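Local coordinates for spike protein S1 (Bat coronavirus HKU9, PDB 5GYQ) that probably attaches the virion to host cells, this chain being the putative receptor-binding domain in the S1 part of the trimeric spike, at residues L76-F80 with N81-D85; G125-N129 with S130-D134. All coordinates share one frame; numbering follows the deposited sequence.

Contact 1: L76-F80 with N81-D85; sequences LNNLF and NRVPD
Asn78 and Val83 are joined by the backbone bond that closes the end of helix 73-81: Val83 N donates to Asn78 O at 2.9 Å. Two further main-chain bonds accompany it, Asn81 N to Asn77 O at 2.9 Å and a weak one from Arg82 N to Leu79 O at 3.4 Å. The 6→1 bond into Asn78 O and the positive phi of Arg82 together identify a Schellman motif, in which Arg82 supplies the left-handed residue that turns the chain off the helix.

Among the side chains, the polar link is Asn78 ND2 to Asp85 OD2, 2.7 Å long and fairly straight (161° at the hydrogen). The oxygen lies almost in the Asn78 amide plane but is approached on its anti side, 32° out of the carboxylate plane. With CG set between backbone N and carbonyl carbon (chi1 59°), Asp85 can turn OD2 to Asn78 while OD1 caps Ser88 N.

Two waters bridge the segments. One donates to Asn78 OD1 at 2.9 Å and accepts from Asn81 ND2 at 3.0 Å, so both the oxygen and the nitrogen of the Asn78 amide are engaged, which restrains its rotation. Another joins Leu79 O to Arg82 NE, the latter 3.0 Å from the water oxygen and met at the guanidinium edge.

Van der Waals contact adds little: the methyl carbon Val83 CG1 rests 3.8 Å from Asn78 OD1.

On the inner side of the helix, Leu76 and Leu79 pack on strands 63-71 and 100-111, and Phe80 lies over strands 100-111 and 43-49. Arg82 makes a cation-pi contact with Tyr49 of strand 43-49, while Asp85 leads directly into helix 86-90.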
loop_
_atom_site.group_PDB
_atom_site.type_symbol
_atom_site.label_atom_id
_atom_site.label_comp_id
_atom_site.label_asym_id
_atom_site.label_seq_id
_atom_site.Cartn_x
_atom_site.Cartn_y
_atom_site.Cartn_z
ATOM N N LEU A 76 1.707 7.106 -9.647
ATOM C CA LEU A 76 0.403 7.055 -8.988
ATOM C C LEU A 76 -0.733 7.117 -10.004
ATOM O O LEU A 76 -1.695 6.346 -9.928
ATOM C CB LEU A 76 0.262 8.195 -7.975
ATOM C CG LEU A 76 -1.066 8.224 -7.214
ATOM C CD1 LEU A 76 -1.220 6.978 -6.359
ATOM C CD2 LEU A 76 -1.179 9.482 -6.368
ATOM N N ASN A 77 -0.611 8.041 -10.954
ATOM C CA ASN A 77 -1.609 8.191 -12.003
ATOM C C ASN A 77 -1.680 6.946 -12.876
ATOM O O ASN A 77 -2.769 6.480 -13.216
ATOM C CB ASN A 77 -1.312 9.423 -12.855
ATOM C CG ASN A 77 -1.555 10.718 -12.106
ATOM O OD1 ASN A 77 -2.400 10.779 -11.211
ATOM N ND2 ASN A 77 -0.815 11.760 -12.464
ATOM N N ASN A 78 -0.521 6.397 -13.228
ATOM C CA ASN A 78 -0.505 5.141 -13.972
ATOM C C ASN A 78 -1.118 3.992 -13.170
ATOM O O ASN A 78 -1.763 3.107 -13.731
ATOM C CB ASN A 78 0.920 4.785 -14.389
ATOM C CG ASN A 78 1.451 5.703 -15.464
ATOM O OD1 ASN A 78 0.681 6.293 -16.222
ATOM N ND2 ASN A 78 2.772 5.834 -15.536
ATOM N N LEU A 79 -0.914 4.014 -11.856
ATOM C CA LEU A 79 -1.468 2.988 -10.976
ATOM C C LEU A 79 -2.990 3.052 -10.981
ATOM O O LEU A 79 -3.665 2.027 -11.103
ATOM C CB LEU A 79 -0.935 3.149 -9.550
ATOM C CG LEU A 79 -1.386 2.103 -8.528
ATOM C CD1 LEU A 79 -0.893 0.722 -8.918
ATOM C CD2 LEU A 79 -0.904 2.469 -7.134
ATOM N N PHE A 80 -3.519 4.265 -10.853
ATOM C CA PHE A 80 -4.962 4.493 -10.910
ATOM C C PHE A 80 -5.565 4.106 -12.262
ATOM O O PHE A 80 -6.613 3.462 -12.318
ATOM C CB PHE A 80 -5.281 5.963 -10.612
ATOM C CG PHE A 80 -5.185 6.324 -9.157
ATOM C CD1 PHE A 80 -5.433 5.378 -8.175
ATOM C CD2 PHE A 80 -4.852 7.612 -8.768
ATOM C CE1 PHE A 80 -5.349 5.711 -6.831
ATOM C CE2 PHE A 80 -4.767 7.950 -7.426
ATOM C CZ PHE A 80 -5.016 6.996 -6.458
ATOM N N ASN A 81 -4.907 4.503 -13.348
ATOM C CA ASN A 81 -5.447 4.268 -14.684
ATOM C C ASN A 81 -5.076 2.902 -15.248
ATOM O O ASN A 81 -5.471 2.559 -16.360
ATOM C CB ASN A 81 -4.977 5.360 -15.640
ATOM C CG ASN A 81 -5.470 6.729 -15.232
ATOM O OD1 ASN A 81 -6.588 6.876 -14.735
ATOM N ND2 ASN A 81 -4.637 7.741 -15.429
ATOM N N ARG A 82 -4.319 2.133 -14.469
ATOM C CA ARG A 82 -3.859 0.807 -14.870
ATOM C C ARG A 82 -3.123 0.863 -16.211
ATOM O O ARG A 82 -3.467 0.174 -17.174
ATOM C CB ARG A 82 -5.038 -0.166 -14.898
ATOM C CG ARG A 82 -5.574 -0.376 -13.490
ATOM C CD ARG A 82 -6.821 -1.228 -13.402
ATOM N NE ARG A 82 -7.258 -1.309 -12.010
ATOM C CZ ARG A 82 -8.315 -1.990 -11.584
ATOM N NH1 ARG A 82 -9.067 -2.669 -12.443
ATOM N NH2 ARG A 82 -8.619 -1.993 -10.294
ATOM N N VAL A 83 -2.105 1.717 -16.240
ATOM C CA VAL A 83 -1.167 1.834 -17.347
ATOM C C VAL A 83 0.184 1.299 -16.873
ATOM O O VAL A 83 0.634 1.643 -15.782
ATOM C CB VAL A 83 -1.037 3.298 -17.817
ATOM C CG1 VAL A 83 0.140 3.470 -18.765
ATOM C CG2 VAL A 83 -2.333 3.768 -18.462
ATOM N N PRO A 84 0.829 0.442 -17.677
ATOM C CA PRO A 84 2.094 -0.147 -17.223
ATOM C C PRO A 84 3.237 0.864 -17.167
ATOM O O PRO A 84 3.333 1.744 -18.023
ATOM C CB PRO A 84 2.376 -1.227 -18.274
ATOM C CG PRO A 84 1.675 -0.741 -19.503
ATOM C CD PRO A 84 0.431 -0.053 -19.009
ATOM N N ASP A 85 4.083 0.745 -16.149
ATOM C CA ASP A 85 5.308 1.537 -16.070
ATOM C C ASP A 85 6.299 0.838 -15.153
ATOM O O ASP A 85 6.029 -0.264 -14.681
ATOM C CB ASP A 85 5.022 2.968 -15.591
ATOM C CG ASP A 85 4.357 3.021 -14.221
ATOM O OD1 ASP A 85 4.258 1.982 -13.540
ATOM O OD2 ASP A 85 3.941 4.126 -13.815
HETATM O O HOH W 1 -1.902 7.527 -16.522
HETATM O O HOH W 2 -6.044 0.708 -10.159
#

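Contact 2: G125-N129 with S130-D134; sequences GRQSN and SAFID
Asn129 reaches over the start of helix 130-139 and places OD1 3.0 Å from Phe132 N, with 164° at the hydrogen. The donor stands 24° off the plane of the side-chain carbonyl. CG points opposite the Asn129 backbone N (chi1 -172°), which carries the amide forward over the first turn. Asn129 O accepts from the next amide, Ile133 N, also at 3.0 Å, so side chain and backbone of one residue hold two successive amides.

Gln127 and Phe132 meet obliquely, their amide and ring planes steeply inclined to each other. Gln127 OE1 lies 3.5 Å from Phe132 CE2, whereas NE2 is turned to Tyr90 O and Phe119 O, which fix the amide's orientation. Phe119 also meets the Phe132 ring edge-to-face. Beside this pair, Ile133 runs back along the loop: CG1 lies 3.9 Å from Gln127 CB, and CD1 comes to 3.6 Å from Gln127 O.

The pattern is a classical asparagine N-cap, backed by packing of the preceding loop on the first turn. The helix it opens lies between strands 100-111 and 146-157, in what is probably the external subdomain inserted in the core of betacoronavirus receptor-binding domains.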
loop_
_atom_site.group_PDB
_atom_site.type_symbol
_atom_site.label_atom_id
_atom_site.label_comp_id
_atom_site.label_asym_id
_atom_site.label_seq_id
_atom_site.Cartn_x
_atom_site.Cartn_y
_atom_site.Cartn_z
ATOM N N GLY A 125 3.660 -9.406 -6.432
ATOM C CA GLY A 125 5.017 -9.838 -6.134
ATOM C C GLY A 125 5.968 -8.712 -5.763
ATOM O O GLY A 125 5.559 -7.567 -5.584
ATOM N N ARG A 126 7.249 -9.049 -5.657
ATOM C CA ARG A 126 8.273 -8.097 -5.240
ATOM C C ARG A 126 9.640 -8.528 -5.748
ATOM O O ARG A 126 9.832 -9.681 -6.126
ATOM C CB ARG A 126 8.307 -7.980 -3.713
ATOM C CG ARG A 126 8.651 -9.292 -3.010
ATOM C CD ARG A 126 9.046 -9.093 -1.552
ATOM N NE ARG A 126 7.931 -8.655 -0.717
ATOM C CZ ARG A 126 7.726 -7.397 -0.345
ATOM N NH1 ARG A 126 8.563 -6.443 -0.736
ATOM N NH2 ARG A 126 6.687 -7.089 0.419
ATOM N N GLN A 127 10.591 -7.600 -5.754
ATOM C CA GLN A 127 11.981 -7.958 -5.982
ATOM C C GLN A 127 12.454 -8.754 -4.775
ATOM O O GLN A 127 12.161 -8.386 -3.638
ATOM C CB GLN A 127 12.847 -6.714 -6.191
ATOM C CG GLN A 127 12.444 -5.866 -7.387
ATOM C CD GLN A 127 12.752 -6.532 -8.716
ATOM O OE1 GLN A 127 13.479 -7.523 -8.778
ATOM N NE2 GLN A 127 12.200 -5.983 -9.791
ATOM N N SER A 128 13.170 -9.845 -5.017
ATOM C CA SER A 128 13.589 -10.722 -3.927
ATOM C C SER A 128 15.109 -10.860 -3.834
ATOM O O SER A 128 15.637 -11.281 -2.804
ATOM C CB SER A 128 12.948 -12.104 -4.082
ATOM O OG SER A 128 13.222 -12.664 -5.355
ATOM N N ASN A 129 15.810 -10.507 -4.904
ATOM C CA ASN A 129 17.267 -10.557 -4.899
ATOM C C ASN A 129 17.851 -9.357 -4.163
ATOM O O ASN A 129 17.741 -8.220 -4.629
ATOM C CB ASN A 129 17.806 -10.612 -6.328
ATOM C CG ASN A 129 19.300 -10.862 -6.377
ATOM O OD1 ASN A 129 20.098 -10.006 -5.988
ATOM N ND2 ASN A 129 19.689 -12.037 -6.862
ATOM N N SER A 130 18.478 -9.611 -3.017
ATOM C CA SER A 130 18.944 -8.533 -2.148
ATOM C C SER A 130 20.054 -7.693 -2.780
ATOM O O SER A 130 20.121 -6.489 -2.558
ATOM C CB SER A 130 19.423 -9.098 -0.808
ATOM O OG SER A 130 20.567 -9.918 -0.982
ATOM N N ALA A 131 20.917 -8.325 -3.565
ATOM C CA ALA A 131 21.989 -7.601 -4.247
ATOM C C ALA A 131 21.422 -6.568 -5.229
ATOM O O ALA A 131 21.834 -5.392 -5.244
ATOM C CB ALA A 131 22.909 -8.580 -4.968
ATOM N N PHE A 132 20.460 -7.004 -6.037
ATOM C CA PHE A 132 19.824 -6.113 -7.005
ATOM C C PHE A 132 19.099 -4.970 -6.306
ATOM O O PHE A 132 19.213 -3.810 -6.712
ATOM C CB PHE A 132 18.844 -6.876 -7.895
ATOM C CG PHE A 132 18.023 -5.983 -8.782
ATOM C CD1 PHE A 132 18.635 -5.169 -9.724
ATOM C CD2 PHE A 132 16.644 -5.946 -8.668
ATOM C CE1 PHE A 132 17.882 -4.335 -10.540
ATOM C CE2 PHE A 132 15.888 -5.118 -9.481
ATOM C CZ PHE A 132 16.510 -4.313 -10.419
ATOM N N ILE A 133 18.354 -5.314 -5.256
ATOM C CA ILE A 133 17.652 -4.336 -4.429
ATOM C C ILE A 133 18.619 -3.273 -3.924
ATOM O O ILE A 133 18.348 -2.066 -4.016
ATOM C CB ILE A 133 16.957 -5.017 -3.233
ATOM C CG1 ILE A 133 15.763 -5.849 -3.716
ATOM C CG2 ILE A 133 16.507 -3.986 -2.206
ATOM C CD1 ILE A 133 15.105 -6.675 -2.621
ATOM N N ASP A 134 19.750 -3.735 -3.397
ATOM C CA ASP A 134 20.817 -2.842 -2.957
ATOM C C ASP A 134 21.287 -1.933 -4.091
ATOM O O ASP A 134 21.534 -0.747 -3.864
ATOM C CB ASP A 134 22.005 -3.639 -2.401
ATOM C CG ASP A 134 21.686 -4.326 -1.080
ATOM O OD1 ASP A 134 20.788 -3.845 -0.354
ATOM O OD2 ASP A 134 22.335 -5.348 -0.763
#

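How the contacts relate
Contacts 1 and 2 follow one another along the chain and do not touch: their centres are 22 Å apart and their nearest atoms about 10 Å. Both are organised by helix ends. Contact 1 finishes one helix and caps the next, 86-90; contact 2 starts helix 130-139. Tyr90, at the far end of helix 86-90, connects them indirectly, since its backbone O accepts a hydrogen bond from Gln127 of contact 2. Both are surface contacts of the same receptor-binding domain. Contact 1 lies nearer the glycan site, which includes Asn72, Thr74, His75 and Ser146: the Asp85 side chain is about 7 Å from a bound N-acetylglucosamine and that of Phe132 about 11 Å, so neither side chain touches the sugar.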